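Local coordinates for organophosphorus hydrolase (Pseudomonas pseudoalcaligenes, PDB 4LE6), which probably hydrolyses organophosphate triesters as a dizinc phosphotriesterase of the metallo-beta-lactamase superfamily, at residues V117-L122 with Y127-V132; H141-C146 with G292-F297; H302-K305 with Y310-V313. All blocks are in the same frame, centred on the assembly; numbering follows the deposited sequence. Where two conformers were deposited one is given.

Overall arrangement
The three contacts follow one another along the chain, each closing before the next, and together they span both halves of the alpha-beta/beta-alpha sandwich. Contact 1 packs helix 118-124 and the loop after it against strands 45-57, 85-95 and 100-103 of one sheet. Contact 2, its centre about 16 Å from that of contact 1, joins helix 142-145, which follows strand 134-136, to the loop after strand 289-292, and so places the zinc site between the sheets. Contact 3 is the hairpin at the edge of the second sheet, touching contact 2 through L295 and W312. Contacts 1 and 3, with centres about 30 Å apart on opposite sides of the chain's centre, both reach the second subunit.

Contact 1. Residues V117-L122 with Y127-V132; sequences VVQTNL and YQPEQV
The carbonyl oxygen of L122 takes hydrogen bonds from two groups of the turn that leaves the helix: Y127 N, a weak bond with N to O of 3.4 Å and an angle of 155° at the hydrogen, and the hydroxyl of S125. With these bonds the chain turns back, and residues 127-132 meet the L122 side chain, which carries the apolar part of the contact. Its CG stands anti to the backbone N (chi1 -177°), which turns the end of the side chain toward residues 127-132. L122 CD2 settles against the backbone between Q128 and P129, 3.6 Å from Q128 C, with Y127 CB 3.9 Å away and the proline ring at its CD. The other branch meets the end of the loop, L122 CD1 lying 4.2 Å from V132 CG2.

One helical turn earlier, the extended side chain of Q119 crosses P129 at about a right angle, and its OE1 rests 3.6 Å from P129 CG. The amide finds its polar partners elsewhere, NE2 with N150 and OE1 with K123. On the loop side, Q131 OE1 accepts from Q128 N at 2.8 Å, the donor sitting above the carbonyl plane, and so ties the side chain of Q131 back to the start of the 3-10 segment 129-131.

Y127 turns its ring away from the helix, and its hydroxyl bonds to E46 and N95. Y127 packs on Q29 and Q131 on P27, both of the second subunit. Beneath the contact, L93 of strand 85-95 meets L122, Y127 and V132; L50 of strand 45-57 supports the helix, and L100 of strand 100-103 the loop.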
loop_
_atom_site.group_PDB
_atom_site.type_symbol
_atom_site.label_atom_id
_atom_site.label_comp_id
_atom_site.label_asym_id
_atom_site.label_seq_id
_atom_site.Cartn_x
_atom_site.Cartn_y
_atom_site.Cartn_z
ATOM N N VAL A 117 -12.438 -9.186 10.770
ATOM C CA VAL A 117 -11.371 -8.560 11.561
ATOM C C VAL A 117 -11.525 -7.046 11.727
ATOM O O VAL A 117 -10.714 -6.413 12.398
ATOM C CB VAL A 117 -9.964 -8.881 10.936
ATOM C CG1 VAL A 117 -8.848 -8.684 11.949
ATOM C CG2 VAL A 117 -9.922 -10.327 10.439
ATOM N N VAL A 118 -12.560 -6.460 11.131
ATOM C CA VAL A 118 -12.762 -5.023 11.233
ATOM C C VAL A 118 -12.796 -4.527 12.680
ATOM O O VAL A 118 -12.132 -3.536 13.004
ATOM C CB VAL A 118 -14.051 -4.553 10.510
ATOM C CG1 VAL A 118 -14.461 -3.153 10.960
ATOM C CG2 VAL A 118 -13.840 -4.571 9.015
ATOM N N GLN A 119 -13.573 -5.168 13.545
ATOM C CA GLN A 119 -13.698 -4.640 14.904
ATOM C C GLN A 119 -12.338 -4.742 15.629
ATOM O O GLN A 119 -11.921 -3.825 16.376
ATOM C CB GLN A 119 -14.796 -5.354 15.693
ATOM C CG GLN A 119 -15.193 -4.599 16.970
ATOM C CD GLN A 119 -16.201 -5.336 17.825
ATOM O OE1 GLN A 119 -16.094 -5.353 19.053
ATOM N NE2 GLN A 119 -17.181 -5.958 17.188
ATOM N N THR A 120 -11.622 -5.826 15.347
ATOM C CA THR A 120 -10.304 -6.060 15.952
ATOM C C THR A 120 -9.345 -4.950 15.522
ATOM O O THR A 120 -8.648 -4.341 16.348
ATOM C CB THR A 120 -9.734 -7.432 15.539
ATOM O OG1 THR A 120 -10.599 -8.464 16.031
ATOM C CG2 THR A 120 -8.299 -7.659 16.090
ATOM N N ASN A 121 -9.361 -4.642 14.231
ATOM C CA ASN A 121 -8.539 -3.557 13.728
ATOM C C ASN A 121 -9.014 -2.192 14.210
ATOM O O ASN A 121 -8.210 -1.278 14.392
ATOM C CB ASN A 121 -8.452 -3.607 12.207
ATOM C CG ASN A 121 -7.528 -4.718 11.730
ATOM O OD1 ASN A 121 -6.443 -4.917 12.289
ATOM N ND2 ASN A 121 -7.968 -5.470 10.737
ATOM N N LEU A 122 -10.316 -2.049 14.428
ATOM C CA LEU A 122 -10.837 -0.807 14.969
ATOM C C LEU A 122 -10.202 -0.589 16.338
ATOM O O LEU A 122 -9.722 0.506 16.664
ATOM C CB LEU A 122 -12.355 -0.853 15.098
ATOM C CG LEU A 122 -12.984 0.444 15.600
ATOM C CD1 LEU A 122 -14.272 0.759 14.820
ATOM C CD2 LEU A 122 -13.252 0.368 17.108
ATOM N N TYR A 127 -9.417 3.053 18.844
ATOM C CA TYR A 127 -10.799 3.370 19.173
ATOM C C TYR A 127 -11.481 2.164 19.794
ATOM O O TYR A 127 -10.946 1.067 19.757
ATOM C CB TYR A 127 -11.555 3.797 17.916
ATOM C CG TYR A 127 -11.149 5.154 17.410
ATOM C CD1 TYR A 127 -11.514 6.304 18.093
ATOM C CD2 TYR A 127 -10.369 5.288 16.267
ATOM C CE1 TYR A 127 -11.140 7.553 17.645
ATOM C CE2 TYR A 127 -10.000 6.535 15.814
ATOM C CZ TYR A 127 -10.389 7.660 16.505
ATOM O OH TYR A 127 -10.020 8.904 16.056
ATOM N N GLN A 128 -12.660 2.372 20.373
ATOM C CA GLN A 128 -13.461 1.261 20.861
ATOM C C GLN A 128 -14.824 1.332 20.196
ATOM O O GLN A 128 -15.296 2.417 19.859
ATOM C CB GLN A 128 -13.569 1.286 22.397
ATOM C CG GLN A 128 -12.245 0.961 23.117
ATOM C CD GLN A 128 -11.847 -0.513 23.032
ATOM O OE1 GLN A 128 -12.695 -1.409 23.123
ATOM N NE2 GLN A 128 -10.545 -0.772 22.869
ATOM N N PRO A 129 -15.461 0.172 19.989
ATOM C CA PRO A 129 -16.750 0.147 19.285
ATOM C C PRO A 129 -17.834 0.946 20.007
ATOM O O PRO A 129 -18.688 1.536 19.349
ATOM C CB PRO A 129 -17.113 -1.341 19.242
ATOM C CG PRO A 129 -16.238 -2.008 20.284
ATOM C CD PRO A 129 -15.020 -1.164 20.435
ATOM N N GLU A 130 -17.771 1.005 21.334
ATOM C CA GLU A 130 -18.723 1.797 22.107
ATOM C C GLU A 130 -18.692 3.277 21.730
ATOM O O GLU A 130 -19.638 4.004 22.014
ATOM C CB GLU A 130 -18.454 1.657 23.607
ATOM C CG GLU A 130 -18.765 0.274 24.159
ATOM C CD GLU A 130 -17.691 -0.765 23.828
ATOM O OE1 GLU A 130 -16.568 -0.396 23.391
ATOM O OE2 GLU A 130 -17.976 -1.965 24.008
ATOM N N GLN A 131 -17.609 3.722 21.095
ATOM C CA GLN A 131 -17.466 5.134 20.709
ATOM C C GLN A 131 -18.143 5.475 19.379
ATOM O O GLN A 131 -18.335 6.650 19.049
ATOM C CB GLN A 131 -15.981 5.515 20.612
ATOM C CG GLN A 131 -15.217 5.442 21.942
ATOM C CD GLN A 131 -13.717 5.685 21.764
ATOM O OE1 GLN A 131 -13.088 5.110 20.881
ATOM N NE2 GLN A 131 -13.160 6.573 22.565
ATOM N N VAL A 132 -18.474 4.465 18.592
ATOM C CA VAL A 132 -19.040 4.725 17.283
ATOM C C VAL A 132 -20.485 5.181 17.475
ATOM O O VAL A 132 -21.286 4.438 18.034
ATOM C CB VAL A 132 -18.963 3.472 16.406
ATOM C CG1 VAL A 132 -19.706 3.686 15.077
ATOM C CG2 VAL A 132 -17.510 3.111 16.157
#

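Contact 2. Residues H141-C146 with G292-F297; sequences HPDHAC and GAHLPF. With ZN (zinc ion), chain K; ZN (zinc ion), chain J.
The HxHxDH metal-binding motif of the metallo-beta-lactamase superfamily, H139 to H144 here, meets the loop histidine H294 at one zinc ion of the binuclear site. Three side chains converge on this metal (chain K) across the contact: D143 OD2 at 2.2 Å from the zinc, H144 NE2 at 2.1 Å and H294 NE2 also at 2.1 Å. The two imidazoles come from opposite directions with their planes at 88°. The D143 carboxylate lies nearly coplanar with the H294 ring, 22° apart, and OD2 sits in that ring's plane at its edge, 2.9 Å from H294 CE1, an approach set by the shared metal. To deliver OD2 there, D143 places CG between its backbone N and carbonyl carbon (chi1 54°).

In the sandwich fold, residues 141-146 follow strand 134-136 of one sheet and residues 292-297 follow strand 289-292 of the other, so the zinc ties the two halves together. D247 and a water are the remaining ligands of this zinc, and both also bind the second zinc (chain J), which is held besides by H141 ND1, H139 and H226.

Second-shell bonds fix how both rings are turned, H144 ND1 pairing with D104 and H294 ND1 with the backbone oxygen of A88. A293 packs against both rings: its CB is 3.5 Å from H144 CE1, at the edge of that ring, and lies over one face of the H294 ring. H141, itself a ligand of the second zinc, occupies the N-cap position of the short helix 142-145, and its carbonyl oxygen accepts from both H144 N and A145 N; C146 is anchored by a disulfide to C110.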
loop_
_atom_site.group_PDB
_atom_site.type_symbol
_atom_site.label_atom_id
_atom_site.label_comp_id
_atom_site.label_asym_id
_atom_site.label_seq_id
_atom_site.Cartn_x
_atom_site.Cartn_y
_atom_site.Cartn_z
ATOM N N HIS A 141 -25.295 -6.310 1.824
ATOM C CA HIS A 141 -24.595 -7.551 1.575
ATOM C C HIS A 141 -23.875 -7.998 2.853
ATOM O O HIS A 141 -23.460 -7.160 3.652
ATOM C CB HIS A 141 -23.590 -7.383 0.427
ATOM C CG HIS A 141 -24.153 -7.658 -0.933
ATOM N ND1 HIS A 141 -23.497 -7.289 -2.093
ATOM C CD2 HIS A 141 -25.288 -8.286 -1.322
ATOM C CE1 HIS A 141 -24.211 -7.675 -3.135
ATOM N NE2 HIS A 141 -25.304 -8.276 -2.695
ATOM N N PRO A 142 -23.730 -9.322 3.043
ATOM C CA PRO A 142 -23.102 -9.890 4.243
ATOM C C PRO A 142 -21.747 -9.273 4.561
ATOM O O PRO A 142 -21.489 -8.957 5.728
ATOM C CB PRO A 142 -22.904 -11.359 3.877
ATOM C CG PRO A 142 -23.856 -11.631 2.781
ATOM C CD PRO A 142 -23.991 -10.353 2.025
ATOM N N ASP A 143 -20.914 -9.076 3.537
ATOM C CA ASP A 143 -19.546 -8.577 3.752
ATOM C C ASP A 143 -19.490 -7.092 4.136
ATOM O O ASP A 143 -18.402 -6.526 4.324
ATOM C CB ASP A 143 -18.626 -8.871 2.547
ATOM C CG ASP A 143 -19.187 -8.359 1.217
ATOM O OD1 ASP A 143 -20.364 -8.628 0.929
ATOM O OD2 ASP A 143 -18.441 -7.712 0.433
ATOM N N HIS A 144 -20.666 -6.482 4.281
ATOM C CA HIS A 144 -20.785 -5.089 4.707
ATOM C C HIS A 144 -21.610 -4.959 5.977
ATOM O O HIS A 144 -21.365 -4.073 6.814
ATOM C CB HIS A 144 -21.399 -4.261 3.565
ATOM C CG HIS A 144 -20.584 -4.313 2.316
ATOM N ND1 HIS A 144 -19.686 -3.327 1.975
ATOM C CD2 HIS A 144 -20.474 -5.272 1.365
ATOM C CE1 HIS A 144 -19.069 -3.667 0.856
ATOM N NE2 HIS A 144 -19.534 -4.840 0.462
ATOM N N ALA A 145 -22.577 -5.857 6.138
ATOM C CA ALA A 145 -23.578 -5.701 7.191
ATOM C C ALA A 145 -23.466 -6.732 8.304
ATOM O O ALA A 145 -23.897 -6.452 9.427
ATOM C CB ALA A 145 -24.990 -5.737 6.606
ATOM N N CYS A 146 -22.907 -7.908 8.026
ATOM C CA CYS A 146 -22.860 -8.939 9.065
ATOM C C CYS A 146 -22.034 -8.510 10.283
ATOM O O CYS A 146 -22.249 -9.004 11.386
ATOM C CB CYS A 146 -22.291 -10.241 8.525
ATOM S SG CYS A 146 -23.517 -11.258 7.661
ATOM N N GLY A 292 -12.640 2.407 -1.132
ATOM C CA GLY A 292 -13.354 1.344 -1.822
ATOM C C GLY A 292 -13.310 0.015 -1.104
ATOM O O GLY A 292 -12.240 -0.571 -0.872
ATOM N N ALA A 293 -14.493 -0.505 -0.818
ATOM C CA ALA A 293 -14.641 -1.692 0.007
ATOM C C ALA A 293 -13.852 -2.886 -0.498
ATOM O O ALA A 293 -13.443 -3.751 0.293
ATOM C CB ALA A 293 -16.104 -2.058 0.120
ATOM N N HIS A 294 -13.639 -2.965 -1.809
ATOM C CA HIS A 294 -12.943 -4.127 -2.380
ATOM C C HIS A 294 -11.695 -3.766 -3.171
ATOM O O HIS A 294 -11.179 -4.573 -3.961
ATOM C CB HIS A 294 -13.911 -4.958 -3.225
ATOM C CG HIS A 294 -15.067 -5.478 -2.430
ATOM N ND1 HIS A 294 -14.896 -6.263 -1.310
ATOM C CD2 HIS A 294 -16.401 -5.289 -2.558
ATOM C CE1 HIS A 294 -16.073 -6.541 -0.786
ATOM N NE2 HIS A 294 -17.004 -5.955 -1.518
ATOM N N LEU A 295 -11.177 -2.574 -2.921
ATOM C CA LEU A 295 -9.901 -2.171 -3.493
ATOM C C LEU A 295 -8.810 -2.678 -2.539
ATOM O O LEU A 295 -9.090 -2.904 -1.365
ATOM C CB LEU A 295 -9.842 -0.647 -3.662
ATOM C CG LEU A 295 -10.944 -0.080 -4.567
ATOM C CD1 LEU A 295 -10.852 1.440 -4.634
ATOM C CD2 LEU A 295 -10.880 -0.677 -5.969
ATOM N N PRO A 296 -7.588 -2.893 -3.047
ATOM C CA PRO A 296 -6.497 -3.382 -2.194
ATOM C C PRO A 296 -6.311 -2.471 -0.994
ATOM O O PRO A 296 -6.269 -1.251 -1.142
ATOM C CB PRO A 296 -5.293 -3.360 -3.125
ATOM C CG PRO A 296 -5.876 -3.473 -4.503
ATOM C CD PRO A 296 -7.126 -2.662 -4.426
ATOM N N PHE A 297 -6.295 -3.065 0.192
ATOM C CA PHE A 297 -6.297 -2.306 1.437
ATOM C C PHE A 297 -5.066 -1.410 1.454
ATOM O O PHE A 297 -3.993 -1.854 1.024
ATOM C CB PHE A 297 -6.250 -3.279 2.624
ATOM C CG PHE A 297 -6.166 -2.598 3.928
ATOM C CD1 PHE A 297 -7.313 -2.138 4.547
ATOM C CD2 PHE A 297 -4.936 -2.363 4.525
ATOM C CE1 PHE A 297 -7.243 -1.458 5.747
ATOM C CE2 PHE A 297 -4.863 -1.686 5.724
ATOM C CZ PHE A 297 -6.025 -1.232 6.333
HETATM ZN ZN ZN K . -18.980 -6.187 -1.001
HETATM ZN ZN ZN J . -21.820 -6.131 -2.357
HETATM O O HOH W 1 -20.377 -7.316 -1.325
#

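Contact 3. Residues H302-K305 with Y310-V313; sequences HVRK and YAWV
V303 and Y310 lean against each other at a slant on one face of an antiparallel hairpin, with V303 CG1 3.8 Å from Y310 CD2 and approaching the ring neither squarely over its face nor at its edge. W312 lies on the same face; its six-membered ring comes close to the partner strand, CE3 lying 3.3 Å from H302 O. V303 and Y310 press on helix 269-286.

On the other face R304 runs out anti to its own amide nitrogen (chi1 176°) and then bends at chi3, which lays the guanidinium flat over A311 CB, 3.5 Å from NH2. Its NH1 continues to V313 CG2 and bonds to R76 O of the second subunit, while NE forms a salt bridge with E306. The H302 ring stacks on F78 of the second subunit, and ND1 holds a water in the ring plane that donates to V313 O.

Paired bonds between H302 and V313 and between R304 and A311 lock the register. The hairpin is thus two-sided: V303, Y310 and W312 make mainly apolar contacts within the chain, with K305 at the exposed end of their face, while the H302 stack and R304 NH1 bond join the subunits.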
loop_
_atom_site.group_PDB
_atom_site.type_symbol
_atom_site.label_atom_id
_atom_site.label_comp_id
_atom_site.label_asym_id
_atom_site.label_seq_id
_atom_site.Cartn_x
_atom_site.Cartn_y
_atom_site.Cartn_z
ATOM N N HIS A 302 -6.887 7.736 -5.680
ATOM C CA HIS A 302 -7.586 8.568 -6.648
ATOM C C HIS A 302 -7.816 7.784 -7.912
ATOM O O HIS A 302 -7.149 6.778 -8.170
ATOM C CB HIS A 302 -6.775 9.807 -7.020
ATOM C CG HIS A 302 -6.560 10.759 -5.891
ATOM N ND1 HIS A 302 -5.544 10.605 -4.973
ATOM C CD2 HIS A 302 -7.225 11.881 -5.531
ATOM C CE1 HIS A 302 -5.590 11.594 -4.099
ATOM N NE2 HIS A 302 -6.605 12.381 -4.413
ATOM N N VAL A 303 -8.771 8.267 -8.695
ATOM C CA VAL A 303 -9.069 7.721 -10.010
ATOM C C VAL A 303 -8.544 8.672 -11.071
ATOM O O VAL A 303 -8.823 9.871 -11.020
ATOM C CB VAL A 303 -10.593 7.605 -10.225
ATOM C CG1 VAL A 303 -10.893 6.962 -11.578
ATOM C CG2 VAL A 303 -11.214 6.809 -9.115
ATOM N N ARG A 304 -7.820 8.121 -12.042
ATOM C CA ARG A 304 -7.281 8.887 -13.150
ATOM C C ARG A 304 -7.947 8.415 -14.429
ATOM O O ARG A 304 -8.150 7.214 -14.635
ATOM C CB ARG A 304 -5.770 8.665 -13.252
ATOM C CG ARG A 304 -5.093 9.335 -14.443
ATOM C CD ARG A 304 -3.565 9.105 -14.433
ATOM N NE ARG A 304 -3.211 7.752 -14.865
ATOM C CZ ARG A 304 -2.424 6.901 -14.206
ATOM N NH1 ARG A 304 -1.850 7.224 -13.060
ATOM N NH2 ARG A 304 -2.205 5.705 -14.721
ATOM N N LYS A 305 -8.286 9.362 -15.292
ATOM C CA LYS A 305 -8.848 9.013 -16.577
ATOM C C LYS A 305 -7.716 8.655 -17.540
ATOM O O LYS A 305 -6.716 9.358 -17.620
ATOM C CB LYS A 305 -9.670 10.167 -17.142
ATOM C CG LYS A 305 -10.456 9.766 -18.377
ATOM C CD LYS A 305 -11.184 10.936 -19.013
ATOM C CE LYS A 305 -11.964 10.482 -20.228
ATOM N NZ LYS A 305 -11.056 9.916 -21.269
ATOM N N TYR A 310 -10.067 3.867 -17.034
ATOM C CA TYR A 310 -9.526 4.604 -15.897
ATOM C C TYR A 310 -8.370 3.843 -15.269
ATOM O O TYR A 310 -8.091 2.712 -15.655
ATOM C CB TYR A 310 -10.624 4.834 -14.841
ATOM C CG TYR A 310 -11.777 5.661 -15.377
ATOM C CD1 TYR A 310 -12.819 5.064 -16.077
ATOM C CD2 TYR A 310 -11.806 7.039 -15.215
ATOM C CE1 TYR A 310 -13.871 5.825 -16.600
ATOM C CE2 TYR A 310 -12.857 7.806 -15.742
ATOM C CZ TYR A 310 -13.874 7.187 -16.435
ATOM O OH TYR A 310 -14.912 7.921 -16.954
ATOM N N ALA A 311 -7.706 4.476 -14.307
ATOM C CA ALA A 311 -6.661 3.832 -13.525
ATOM C C ALA A 311 -6.843 4.216 -12.061
ATOM O O ALA A 311 -7.314 5.313 -11.757
ATOM C CB ALA A 311 -5.283 4.242 -14.015
ATOM N N TRP A 312 -6.478 3.299 -11.171
ATOM C CA TRP A 312 -6.517 3.511 -9.724
ATOM C C TRP A 312 -5.120 3.898 -9.267
ATOM O O TRP A 312 -4.154 3.262 -9.670
ATOM C CB TRP A 312 -6.917 2.204 -9.054
ATOM C CG TRP A 312 -6.870 2.198 -7.558
ATOM C CD1 TRP A 312 -6.132 1.364 -6.762
ATOM C CD2 TRP A 312 -7.633 3.028 -6.668
ATOM N NE1 TRP A 312 -6.374 1.649 -5.428
ATOM C CE2 TRP A 312 -7.289 2.664 -5.351
ATOM C CE3 TRP A 312 -8.564 4.054 -6.858
ATOM C CZ2 TRP A 312 -7.845 3.288 -4.233
ATOM C CZ3 TRP A 312 -9.114 4.676 -5.734
ATOM C CH2 TRP A 312 -8.752 4.285 -4.451
ATOM N N VAL A 313 -5.018 4.952 -8.463
ATOM C CA VAL A 313 -3.745 5.398 -7.926
ATOM C C VAL A 313 -3.834 5.350 -6.411
ATOM O O VAL A 313 -4.482 6.203 -5.793
ATOM C CB VAL A 313 -3.374 6.814 -8.397
ATOM C CG1 VAL A 313 -2.009 7.224 -7.825
ATOM C CG2 VAL A 313 -3.327 6.860 -9.916
HETATM O O HOH W 2 -3.740 8.542 -4.753
#